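Local coordinates for protein phosphoglycerol transferase GacH (Streptococcus pyogenes MGAS5005, PDB 6DGM) that probably transfers glycerol phosphate to the rhamnose polysaccharide of the streptococcal cell wall, through a sulfatase-family domain that binds manganese, at residues A[84-89]-A[270-276]; A[207-213]-A[241-245]; A[130-136]-A[197-202]. All blocks are in the same frame, centred on the assembly; numbering follows the deposited sequence.

Interaction 1. Residues A[84-89]-A[270-276]; sequences SYGGGT and DHLPGLY. With MN (manganese (II) ion), chain C; 1GP (sn-glycerol-1-phosphate), chain D.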
loop_
_atom_site.group_PDB
_atom_site.type_symbol
_atom_site.label_atom_id
_atom_site.label_comp_id
_atom_site.label_asym_id
_atom_site.label_seq_id
_atom_site.Cartn_x
_atom_site.Cartn_y
_atom_site.Cartn_z
ATOM N N SER A 84 3.909 2.992 11.529
ATOM C CA SER A 84 3.241 3.016 12.825
ATOM C C SER A 84 2.894 1.601 13.246
ATOM O O SER A 84 3.138 0.637 12.520
ATOM C CB SER A 84 2.051 3.975 12.793
ATOM O OG SER A 84 1.263 3.746 11.644
ATOM N N TYR A 85 2.378 1.494 14.470
ATOM C CA TYR A 85 2.044 0.222 15.104
ATOM C C TYR A 85 0.636 0.317 15.655
ATOM O O TYR A 85 0.305 1.288 16.334
ATOM C CB TYR A 85 3.037 -0.076 16.231
ATOM C CG TYR A 85 2.712 -1.309 17.047
ATOM C CD1 TYR A 85 2.919 -2.580 16.538
ATOM C CD2 TYR A 85 2.233 -1.191 18.340
ATOM C CE1 TYR A 85 2.626 -3.714 17.293
ATOM C CE2 TYR A 85 1.948 -2.313 19.099
ATOM C CZ TYR A 85 2.147 -3.565 18.562
ATOM O OH TYR A 85 1.865 -4.681 19.324
ATOM N N GLY A 86 -0.196 -0.677 15.328
ATOM C CA GLY A 86 -1.554 -0.741 15.831
ATOM C C GLY A 86 -2.488 0.303 15.283
ATOM O O GLY A 86 -3.574 0.501 15.821
ATOM N N GLY A 87 -2.106 0.964 14.201
ATOM C CA GLY A 87 -2.918 2.010 13.617
ATOM C C GLY A 87 -2.077 2.753 12.602
ATOM O O GLY A 87 -0.901 2.457 12.419
ATOM N N GLY A 88 -2.707 3.713 11.936
ATOM C CA GLY A 88 -2.046 4.495 10.910
ATOM C C GLY A 88 -2.436 4.152 9.489
ATOM O O GLY A 88 -1.788 4.633 8.556
ATOM N N THR A 89 -3.486 3.351 9.306
ATOM C CA THR A 89 -3.941 2.882 8.008
ATOM C C THR A 89 -3.878 3.933 6.916
ATOM O O THR A 89 -3.246 3.727 5.865
ATOM C CB THR A 89 -5.397 2.430 8.224
ATOM O OG1 THR A 89 -5.456 1.668 9.432
ATOM C CG2 THR A 89 -5.911 1.631 7.049
ATOM N N ASP A 270 -1.059 -3.018 6.540
ATOM C CA ASP A 270 -0.696 -1.627 6.808
ATOM C C ASP A 270 0.248 -1.476 7.999
ATOM O O ASP A 270 1.100 -0.582 8.002
ATOM C CB ASP A 270 -1.932 -0.734 6.940
ATOM C CG ASP A 270 -2.949 -1.220 7.982
ATOM O OD1 ASP A 270 -2.901 -2.391 8.423
ATOM O OD2 ASP A 270 -3.807 -0.403 8.385
ATOM N N HIS A 271 0.069 -2.291 9.041
ATOM C CA HIS A 271 0.855 -2.251 10.268
ATOM C C HIS A 271 0.522 -3.535 11.020
ATOM O O HIS A 271 -0.459 -4.221 10.701
ATOM C CB HIS A 271 0.484 -1.034 11.147
ATOM C CG HIS A 271 -0.994 -0.893 11.341
ATOM N ND1 HIS A 271 -1.712 -1.710 12.193
ATOM C CD2 HIS A 271 -1.897 -0.082 10.744
ATOM C CE1 HIS A 271 -2.995 -1.394 12.117
ATOM N NE2 HIS A 271 -3.132 -0.411 11.247
ATOM N N LEU A 272 1.352 -3.861 12.007
ATOM C CA LEU A 272 1.052 -4.987 12.879
ATOM C C LEU A 272 -0.191 -4.677 13.711
ATOM O O LEU A 272 -0.478 -3.511 14.000
ATOM C CB LEU A 272 2.223 -5.249 13.829
ATOM C CG LEU A 272 3.270 -6.248 13.343
ATOM C CD1 LEU A 272 4.125 -5.692 12.214
ATOM C CD2 LEU A 272 4.140 -6.722 14.479
ATOM N N PRO A 273 -0.927 -5.706 14.131
ATOM C CA PRO A 273 -1.989 -5.491 15.122
ATOM C C PRO A 273 -1.395 -5.024 16.439
ATOM O O PRO A 273 -0.313 -5.459 16.841
ATOM C CB PRO A 273 -2.606 -6.878 15.270
ATOM C CG PRO A 273 -1.453 -7.809 15.007
ATOM C CD PRO A 273 -0.693 -7.144 13.878
ATOM N N GLY A 274 -2.132 -4.151 17.137
ATOM C CA GLY A 274 -1.645 -3.596 18.382
ATOM C C GLY A 274 -1.982 -4.504 19.546
ATOM O O GLY A 274 -2.767 -4.139 20.437
ATOM N N LEU A 275 -1.442 -5.716 19.519
ATOM C CA LEU A 275 -1.684 -6.654 20.599
ATOM C C LEU A 275 -0.429 -7.187 21.260
ATOM O O LEU A 275 -0.545 -7.838 22.304
ATOM C CB LEU A 275 -2.526 -7.849 20.120
ATOM C CG LEU A 275 -1.956 -8.692 18.968
ATOM C CD1 LEU A 275 -0.952 -9.728 19.429
ATOM C CD2 LEU A 275 -3.108 -9.348 18.206
ATOM N N TYR A 276 0.763 -6.918 20.697
ATOM C CA TYR A 276 1.978 -7.479 21.257
ATOM C C TYR A 276 2.620 -6.491 22.226
ATOM O O TYR A 276 2.693 -5.296 21.933
ATOM C CB TYR A 276 2.999 -7.728 20.150
ATOM C CG TYR A 276 2.585 -8.633 19.017
ATOM C CD1 TYR A 276 2.655 -10.015 19.160
ATOM C CD2 TYR A 276 2.167 -8.119 17.792
ATOM C CE1 TYR A 276 2.313 -10.857 18.132
ATOM C CE2 TYR A 276 1.811 -8.962 16.742
ATOM C CZ TYR A 276 1.881 -10.338 16.923
ATOM O OH TYR A 276 1.548 -11.181 15.876
HETATM MN MN MN C . -4.941 -0.203 10.100
HETATM C C3 1GP D . -11.224 2.604 9.778
HETATM O O3 1GP D . -9.311 2.448 8.273
HETATM C C2 1GP D . -9.748 2.875 9.579
HETATM O O2 1GP D . -12.052 3.432 8.965
HETATM C C1 1GP D . -8.922 2.184 10.654
HETATM O O1P 1GP D . -7.581 2.685 10.653
HETATM O O2P 1GP D . -6.045 0.827 11.776
HETATM O O3P 1GP D . -5.552 3.410 11.859
HETATM O O4P 1GP D . -7.484 2.406 13.174
HETATM P P 1GP D . -6.610 2.286 11.889
HETATM O O HOH W 1 3.536 -2.039 12.613
HETATM O O HOH W 2 -4.403 -2.791 16.412
#
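The manganese site that holds sn-glycerol-1-phosphate brings T89 together with D270 and H271. T89 OG1 binds the manganese ion at 2.0 Å. D270 OD2 and H271 NE2 bind it, and the carboxylate oxygens of E47 complete the site. Phosphate oxygen O2P of the ligand is also bound, 2.3 Å from the metal. Another phosphate oxygen, O3P, accepts from G88 N at 2.9 Å and, at longer range, from T89 N. These amides start helix 89-98, with G88 as its N-cap residue.

The H271 ring is held from several sides. With chi1 at 49°, CG sits between backbone N and carbonyl carbon, and the ring reaches G87 and the metal. G87 CA makes a CH-pi contact over one face, and D270 OD1, which accepts from S48 N, lies over the opposite face, toward the rim. H271 ND1 donates in the ring plane to L272 O at 2.8 Å, almost straight (170°). This bond fixes the ring rotation and leaves NE2 for the metal. L272 O also accepts from G86 N, which approaches from the other side of the carbonyl plane.

Y85 lays CE1 against L272 CB at 3.8 Å. Its OH accepts from Y276 N at 2.8 Å. One water bridges S84 O and L272 N. Metal ligands carried on loops that follow strands of a central sheet are typical of the alkaline phosphatase clan.

Interaction 2. Residues A[207-213]-A[241-245]; sequences QNHIPWS and LLSFT. With 1GP (sn-glycerol-1-phosphate), chain D.
The W212 indole meets L241 at its edge, with methyl CD1 of L241 near the ring plane. I210 CA lies over one face of the indole, toward the rim. At the edge, in plane, NE1 of W212 donates to N208 O at 2.8 Å, although the donor stands above the plane of that carbonyl. Y238 packs edge-to-face with W212. This is a ligand-pocket loop of the sulfatase-family domain, following strand 200-204 and packed on helix 229-257. The H209 ring also uses its edge: NE2 donates to O4P of sn-glycerol-1-phosphate at 2.9 Å. At another point of the same edge, ND1 of H209 donates in plane to a lone pair of I210 O at 2.6 Å, nearly straight at 170°. This second bond steadies the ring and directs NE2 to the phosphate.

L241 is the main apolar contact of the helix. Its CB lies 3.3 Å from N208 OD1, and its CD1 reaches W212 CB at 3.9 Å, the two side chains crossing at about a right angle.

The hydrogen bond to the helix comes from N208, and the Q207 amide holds N208 in place. Q207 runs extended, with CG anti to the backbone N (chi1 -178°), and this carries its amide to the helix. Q207 NE2 donates to N208 OD1 at 3.0 Å, which ties the two amides together. Q207 OE1 accepts from D182 N. T245 OG1 is also hydrogen-bonded to D182 OD2, so D182 joins both sides of the contact. N208 ND2 passes L242 CD2 and donates to T245 OG1 at 2.9 Å, with an N-H...O angle of 152°.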
loop_
_atom_site.group_PDB
_atom_site.type_symbol
_atom_site.label_atom_id
_atom_site.label_comp_id
_atom_site.label_asym_id
_atom_site.label_seq_id
_atom_site.Cartn_x
_atom_site.Cartn_y
_atom_site.Cartn_z
ATOM N N GLN A 207 -11.855 -6.527 8.332
ATOM C CA GLN A 207 -12.083 -7.730 9.129
ATOM C C GLN A 207 -11.140 -7.831 10.328
ATOM O O GLN A 207 -11.581 -8.137 11.446
ATOM C CB GLN A 207 -11.945 -8.974 8.267
ATOM C CG GLN A 207 -12.214 -10.258 9.025
ATOM C CD GLN A 207 -11.862 -11.456 8.202
ATOM O OE1 GLN A 207 -12.555 -11.774 7.245
ATOM N NE2 GLN A 207 -10.742 -12.103 8.533
ATOM N N ASN A 208 -9.835 -7.629 10.112
ATOM C CA ASN A 208 -8.828 -7.916 11.130
ATOM C C ASN A 208 -8.447 -6.690 11.949
ATOM O O ASN A 208 -7.432 -6.705 12.655
ATOM C CB ASN A 208 -7.634 -8.600 10.480
ATOM C CG ASN A 208 -8.042 -9.918 9.866
ATOM O OD1 ASN A 208 -8.983 -10.535 10.353
ATOM N ND2 ASN A 208 -7.416 -10.318 8.763
ATOM N N HIS A 209 -9.294 -5.666 11.937
ATOM C CA HIS A 209 -9.142 -4.530 12.821
ATOM C C HIS A 209 -9.484 -4.910 14.253
ATOM O O HIS A 209 -10.416 -5.673 14.504
ATOM C CB HIS A 209 -10.094 -3.417 12.367
ATOM C CG HIS A 209 -9.751 -2.065 12.911
ATOM N ND1 HIS A 209 -10.001 -1.697 14.213
ATOM C CD2 HIS A 209 -9.190 -0.984 12.315
ATOM C CE1 HIS A 209 -9.600 -0.453 14.405
ATOM N NE2 HIS A 209 -9.098 0.001 13.271
ATOM N N ILE A 210 -8.745 -4.350 15.200
ATOM C CA ILE A 210 -9.054 -4.455 16.615
ATOM C C ILE A 210 -10.500 -4.023 16.858
ATOM O O ILE A 210 -10.970 -3.088 16.224
ATOM C CB ILE A 210 -8.043 -3.634 17.430
ATOM C CG1 ILE A 210 -8.154 -3.919 18.928
ATOM C CG2 ILE A 210 -8.225 -2.130 17.136
ATOM C CD1 ILE A 210 -7.097 -3.182 19.738
ATOM N N PRO A 211 -11.236 -4.663 17.768
ATOM C CA PRO A 211 -10.952 -5.819 18.625
ATOM C C PRO A 211 -11.212 -7.134 17.889
ATOM O O PRO A 211 -12.098 -7.196 17.022
ATOM C CB PRO A 211 -11.930 -5.632 19.785
ATOM C CG PRO A 211 -13.093 -4.962 19.189
ATOM C CD PRO A 211 -12.588 -4.115 18.031
ATOM N N TRP A 212 -10.441 -8.159 18.254
ATOM C CA TRP A 212 -10.447 -9.445 17.562
ATOM C C TRP A 212 -11.283 -10.434 18.360
ATOM O O TRP A 212 -11.058 -10.618 19.558
ATOM C CB TRP A 212 -9.013 -9.972 17.410
ATOM C CG TRP A 212 -8.132 -8.948 16.799
ATOM C CD1 TRP A 212 -8.052 -8.634 15.487
ATOM C CD2 TRP A 212 -7.239 -8.051 17.486
ATOM N NE1 TRP A 212 -7.159 -7.607 15.296
ATOM C CE2 TRP A 212 -6.654 -7.225 16.510
ATOM C CE3 TRP A 212 -6.891 -7.867 18.830
ATOM C CZ2 TRP A 212 -5.727 -6.234 16.829
ATOM C CZ3 TRP A 212 -5.970 -6.878 19.150
ATOM C CH2 TRP A 212 -5.399 -6.079 18.152
ATOM N N SER A 213 -12.260 -11.055 17.708
ATOM C CA SER A 213 -13.164 -11.985 18.387
ATOM C C SER A 213 -13.371 -13.184 17.481
ATOM O O SER A 213 -14.012 -13.061 16.435
ATOM C CB SER A 213 -14.507 -11.321 18.687
ATOM O OG SER A 213 -15.332 -12.126 19.531
ATOM N N LEU A 241 -8.529 -15.320 12.872
ATOM C CA LEU A 241 -9.046 -14.436 11.832
ATOM C C LEU A 241 -8.124 -14.404 10.617
ATOM O O LEU A 241 -8.598 -14.410 9.475
ATOM C CB LEU A 241 -9.266 -13.038 12.413
ATOM C CG LEU A 241 -10.436 -12.954 13.399
ATOM C CD1 LEU A 241 -10.419 -11.608 14.115
ATOM C CD2 LEU A 241 -11.764 -13.114 12.704
ATOM N N LEU A 242 -6.807 -14.418 10.834
ATOM C CA LEU A 242 -5.889 -14.469 9.701
ATOM C C LEU A 242 -6.118 -15.715 8.855
ATOM O O LEU A 242 -5.970 -15.677 7.624
ATOM C CB LEU A 242 -4.433 -14.447 10.149
ATOM C CG LEU A 242 -3.821 -13.116 10.549
ATOM C CD1 LEU A 242 -2.303 -13.307 10.689
ATOM C CD2 LEU A 242 -4.109 -11.982 9.585
ATOM N N SER A 243 -6.431 -16.846 9.506
ATOM C CA SER A 243 -6.620 -18.088 8.763
ATOM C C SER A 243 -7.755 -17.966 7.749
ATOM O O SER A 243 -7.683 -18.569 6.665
ATOM C CB SER A 243 -6.838 -19.256 9.731
ATOM O OG SER A 243 -8.187 -19.334 10.167
ATOM N N PHE A 244 -8.805 -17.198 8.076
ATOM C CA PHE A 244 -9.883 -16.965 7.114
ATOM C C PHE A 244 -9.406 -16.052 5.993
ATOM O O PHE A 244 -9.633 -16.323 4.809
ATOM C CB PHE A 244 -11.114 -16.333 7.788
ATOM C CG PHE A 244 -11.853 -17.254 8.713
ATOM C CD1 PHE A 244 -12.737 -18.188 8.212
ATOM C CD2 PHE A 244 -11.694 -17.160 10.092
ATOM C CE1 PHE A 244 -13.433 -19.046 9.067
ATOM C CE2 PHE A 244 -12.371 -18.023 10.942
ATOM C CZ PHE A 244 -13.247 -18.960 10.434
ATOM N N THR A 245 -8.731 -14.959 6.352
ATOM C CA THR A 245 -8.203 -14.068 5.330
ATOM C C THR A 245 -7.301 -14.824 4.377
ATOM O O THR A 245 -7.349 -14.611 3.163
ATOM C CB THR A 245 -7.428 -12.929 5.977
ATOM O OG1 THR A 245 -8.350 -12.125 6.728
ATOM C CG2 THR A 245 -6.715 -12.062 4.930
HETATM C C3 1GP D . -11.224 2.604 9.778
HETATM O O3 1GP D . -9.311 2.448 8.273
HETATM C C2 1GP D . -9.748 2.875 9.579
HETATM O O2 1GP D . -12.052 3.432 8.965
HETATM C C1 1GP D . -8.922 2.184 10.654
HETATM O O1P 1GP D . -7.581 2.685 10.653
HETATM O O2P 1GP D . -6.045 0.827 11.776
HETATM O O3P 1GP D . -5.552 3.410 11.859
HETATM O O4P 1GP D . -7.484 2.406 13.174
HETATM P P 1GP D . -6.610 2.286 11.889
#

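Interaction 3. Residues A[130-136]-A[197-202]; sequences YQGKNRI and ESQFFS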
loop_
_atom_site.group_PDB
_atom_site.type_symbol
_atom_site.label_atom_id
_atom_site.label_comp_id
_atom_site.label_asym_id
_atom_site.label_seq_id
_atom_site.Cartn_x
_atom_site.Cartn_y
_atom_site.Cartn_z
ATOM N N TYR A 130 -6.204 6.243 -15.131
ATOM C CA TYR A 130 -7.460 5.566 -15.396
ATOM C C TYR A 130 -8.561 6.600 -15.570
ATOM O O TYR A 130 -8.508 7.688 -14.989
ATOM C CB TYR A 130 -7.782 4.626 -14.211
ATOM C CG TYR A 130 -6.723 3.557 -14.107
ATOM C CD1 TYR A 130 -5.544 3.788 -13.433
ATOM C CD2 TYR A 130 -6.894 2.330 -14.726
ATOM C CE1 TYR A 130 -4.550 2.834 -13.373
ATOM C CE2 TYR A 130 -5.900 1.356 -14.668
ATOM C CZ TYR A 130 -4.732 1.617 -13.986
ATOM O OH TYR A 130 -3.730 0.665 -13.921
ATOM N N GLN A 131 -9.546 6.269 -16.396
ATOM C CA GLN A 131 -10.725 7.114 -16.510
ATOM C C GLN A 131 -11.398 7.246 -15.148
ATOM O O GLN A 131 -11.418 6.305 -14.350
ATOM C CB GLN A 131 -11.699 6.499 -17.505
ATOM C CG GLN A 131 -11.119 6.413 -18.918
ATOM C CD GLN A 131 -12.038 5.725 -19.884
ATOM O OE1 GLN A 131 -13.143 6.205 -20.166
ATOM N NE2 GLN A 131 -11.593 4.582 -20.412
ATOM N N GLY A 132 -11.954 8.427 -14.884
ATOM C CA GLY A 132 -12.663 8.638 -13.642
ATOM C C GLY A 132 -13.748 7.607 -13.391
ATOM O O GLY A 132 -13.904 7.117 -12.266
ATOM N N LYS A 133 -14.512 7.259 -14.441
ATOM C CA LYS A 133 -15.553 6.241 -14.325
ATOM C C LYS A 133 -15.018 4.877 -13.892
ATOM O O LYS A 133 -15.809 4.019 -13.453
ATOM C CB LYS A 133 -16.309 6.087 -15.661
ATOM C CG LYS A 133 -15.538 5.392 -16.756
ATOM C CD LYS A 133 -16.398 5.193 -18.001
ATOM C CE LYS A 133 -15.604 4.504 -19.075
ATOM N NZ LYS A 133 -16.397 4.399 -20.330
ATOM N N ASN A 134 -13.711 4.643 -14.005
ATOM C CA ASN A 134 -13.108 3.348 -13.707
ATOM C C ASN A 134 -12.245 3.371 -12.456
ATOM O O ASN A 134 -11.430 2.464 -12.248
ATOM C CB ASN A 134 -12.299 2.867 -14.914
ATOM C CG ASN A 134 -13.184 2.490 -16.077
ATOM O OD1 ASN A 134 -14.296 1.984 -15.893
ATOM N ND2 ASN A 134 -12.706 2.750 -17.284
ATOM N N ARG A 135 -12.394 4.407 -11.629
ATOM C CA ARG A 135 -11.680 4.513 -10.363
ATOM C C ARG A 135 -12.659 4.186 -9.245
ATOM O O ARG A 135 -13.668 4.870 -9.086
ATOM C CB ARG A 135 -11.157 5.930 -10.138
ATOM C CG ARG A 135 -10.165 6.419 -11.171
ATOM C CD ARG A 135 -9.871 7.915 -10.964
ATOM N NE ARG A 135 -9.196 8.437 -12.149
ATOM C CZ ARG A 135 -9.151 9.715 -12.487
ATOM N NH1 ARG A 135 -9.739 10.617 -11.707
ATOM N NH2 ARG A 135 -8.533 10.086 -13.608
ATOM N N ILE A 136 -12.353 3.157 -8.458
ATOM C CA ILE A 136 -13.279 2.641 -7.456
ATOM C C ILE A 136 -12.557 2.497 -6.129
ATOM O O ILE A 136 -11.504 1.859 -6.069
ATOM C CB ILE A 136 -13.858 1.273 -7.889
ATOM C CG1 ILE A 136 -14.608 1.409 -9.218
ATOM C CG2 ILE A 136 -14.723 0.677 -6.756
ATOM C CD1 ILE A 136 -15.030 0.069 -9.846
ATOM N N GLU A 197 -12.927 -2.817 -19.477
ATOM C CA GLU A 197 -12.339 -1.569 -19.027
ATOM C C GLU A 197 -11.049 -1.859 -18.267
ATOM O O GLU A 197 -10.847 -2.949 -17.734
ATOM C CB GLU A 197 -13.277 -0.820 -18.074
ATOM C CG GLU A 197 -14.643 -0.498 -18.640
ATOM C CD GLU A 197 -14.630 0.593 -19.687
ATOM O OE1 GLU A 197 -13.733 1.472 -19.671
ATOM O OE2 GLU A 197 -15.537 0.581 -20.555
ATOM N N SER A 198 -10.179 -0.858 -18.224
ATOM C CA SER A 198 -9.047 -0.839 -17.301
ATOM C C SER A 198 -9.464 -0.053 -16.069
ATOM O O SER A 198 -9.827 1.131 -16.167
ATOM C CB SER A 198 -7.823 -0.195 -17.955
ATOM O OG SER A 198 -7.321 -1.034 -18.979
ATOM N N GLN A 199 -9.416 -0.712 -14.907
ATOM C CA GLN A 199 -9.925 -0.153 -13.672
ATOM C C GLN A 199 -8.828 -0.059 -12.620
ATOM O O GLN A 199 -7.877 -0.846 -12.604
ATOM C CB GLN A 199 -11.069 -1.021 -13.124
ATOM C CG GLN A 199 -12.264 -1.111 -14.050
ATOM C CD GLN A 199 -13.206 -2.215 -13.613
ATOM O OE1 GLN A 199 -12.836 -3.388 -13.621
ATOM N NE2 GLN A 199 -14.405 -1.843 -13.200
ATOM N N PHE A 200 -8.975 0.923 -11.738
ATOM C CA PHE A 200 -8.123 1.053 -10.562
ATOM C C PHE A 200 -8.994 0.968 -9.321
ATOM O O PHE A 200 -9.931 1.761 -9.150
ATOM C CB PHE A 200 -7.328 2.358 -10.543
ATOM C CG PHE A 200 -6.517 2.504 -9.287
ATOM C CD1 PHE A 200 -5.331 1.809 -9.156
ATOM C CD2 PHE A 200 -6.975 3.257 -8.227
ATOM C CE1 PHE A 200 -4.596 1.892 -8.003
ATOM C CE2 PHE A 200 -6.244 3.331 -7.059
ATOM C CZ PHE A 200 -5.051 2.646 -6.960
ATOM N N PHE A 201 -8.677 0.015 -8.452
ATOM C CA PHE A 201 -9.378 -0.169 -7.191
ATOM C C PHE A 201 -8.449 0.186 -6.045
ATOM O O PHE A 201 -7.307 -0.275 -6.008
ATOM C CB PHE A 201 -9.758 -1.641 -7.002
ATOM C CG PHE A 201 -10.873 -2.129 -7.898
ATOM C CD1 PHE A 201 -10.621 -2.508 -9.210
ATOM C CD2 PHE A 201 -12.155 -2.259 -7.405
ATOM C CE1 PHE A 201 -11.645 -2.984 -10.018
ATOM C CE2 PHE A 201 -13.172 -2.741 -8.187
ATOM C CZ PHE A 201 -12.920 -3.107 -9.511
ATOM N N SER A 202 -8.950 0.984 -5.104
ATOM C CA SER A 202 -8.268 1.227 -3.839
ATOM C C SER A 202 -9.140 0.648 -2.741
ATOM O O SER A 202 -10.225 1.170 -2.469
ATOM C CB SER A 202 -8.040 2.711 -3.587
ATOM O OG SER A 202 -7.334 2.878 -2.349
HETATM O O HOH W 3 -9.725 3.553 -17.409
HETATM O O HOH W 4 -13.918 2.956 -21.792
HETATM O O HOH W 5 -15.699 0.755 -13.805
#
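N134 and E197 meet through their side chains just before two parallel strands pair. N134 CG stands anti to the carbonyl carbon, beside the backbone N, which points ND2 at the carboxylate of E197, the amide and carboxylate planes 39° apart. E197 bends at chi2 (-72°), which turns its carboxylate back across the amide. N134 ND2 donates to E197 OE1 at 2.9 Å. It arrives on the anti side, tilted from the carboxylate plane. K133 is extended beyond CG and crosses E197, but its NZ makes only a long salt bridge to E197 OE2, at 3.9 Å. One water ties Q131 NE2, K133 NZ and E197 OE1. Another joins N134 OD1 to Q199 NE2, while a third links Q131 N, N134 ND2 and S198 O. The Q199 amide is also held by N194 N and L192 O.

F200 CB sits over one face of the Y130 ring in a CH-pi contact, and S198 O lies at the ring edge. F200 CG is anti to the backbone N (chi1 177°), which leads the phenyl group away from segment 130-136 to an edge-to-face contact with Y43. Y130 OH is hydrogen-bonded to Q39 O. The turn through G132 brings Y130 O back to the extended R135 chain, whose NH2 donates to it at 2.8 Å.

On the sheet face opposite R135 and F200, I136 and F201 lie side by side and point the same way. I136 CD1 touches F201 CE2 at 3.8 Å. Helix 182-192 covers this face.

F200 N donates to N134 O, I136 N to F200 O and S202 N to I136 O, each at 2.9 Å. Parallel neighbours in a central sheet packed between helices are typical of the alkaline phosphatase clan.

All three contacts belong to the sulfatase-family domain. Interaction 1 forms part of the ligand site; interaction 2 lies beside it and reaches sn-glycerol-1-phosphate through H209. They also touch each other, where W212 packs on P273 and L275. Interaction 1 is partly buried and joins two loops by metal coordination. Interaction 2 is buried and fixes a loop to helix 229-257 with a side-chain amide hydrogen bond to a threonine and leucine packing, mainly L241. Interaction 3 is about 29 Å from interaction 1 between centres, on the opposite side of the chain's centre. It joins two strands of the sheet by backbone bonds. Its apolar residues are buried, while K133 and Q131 mark an exposed, water-bridged rim.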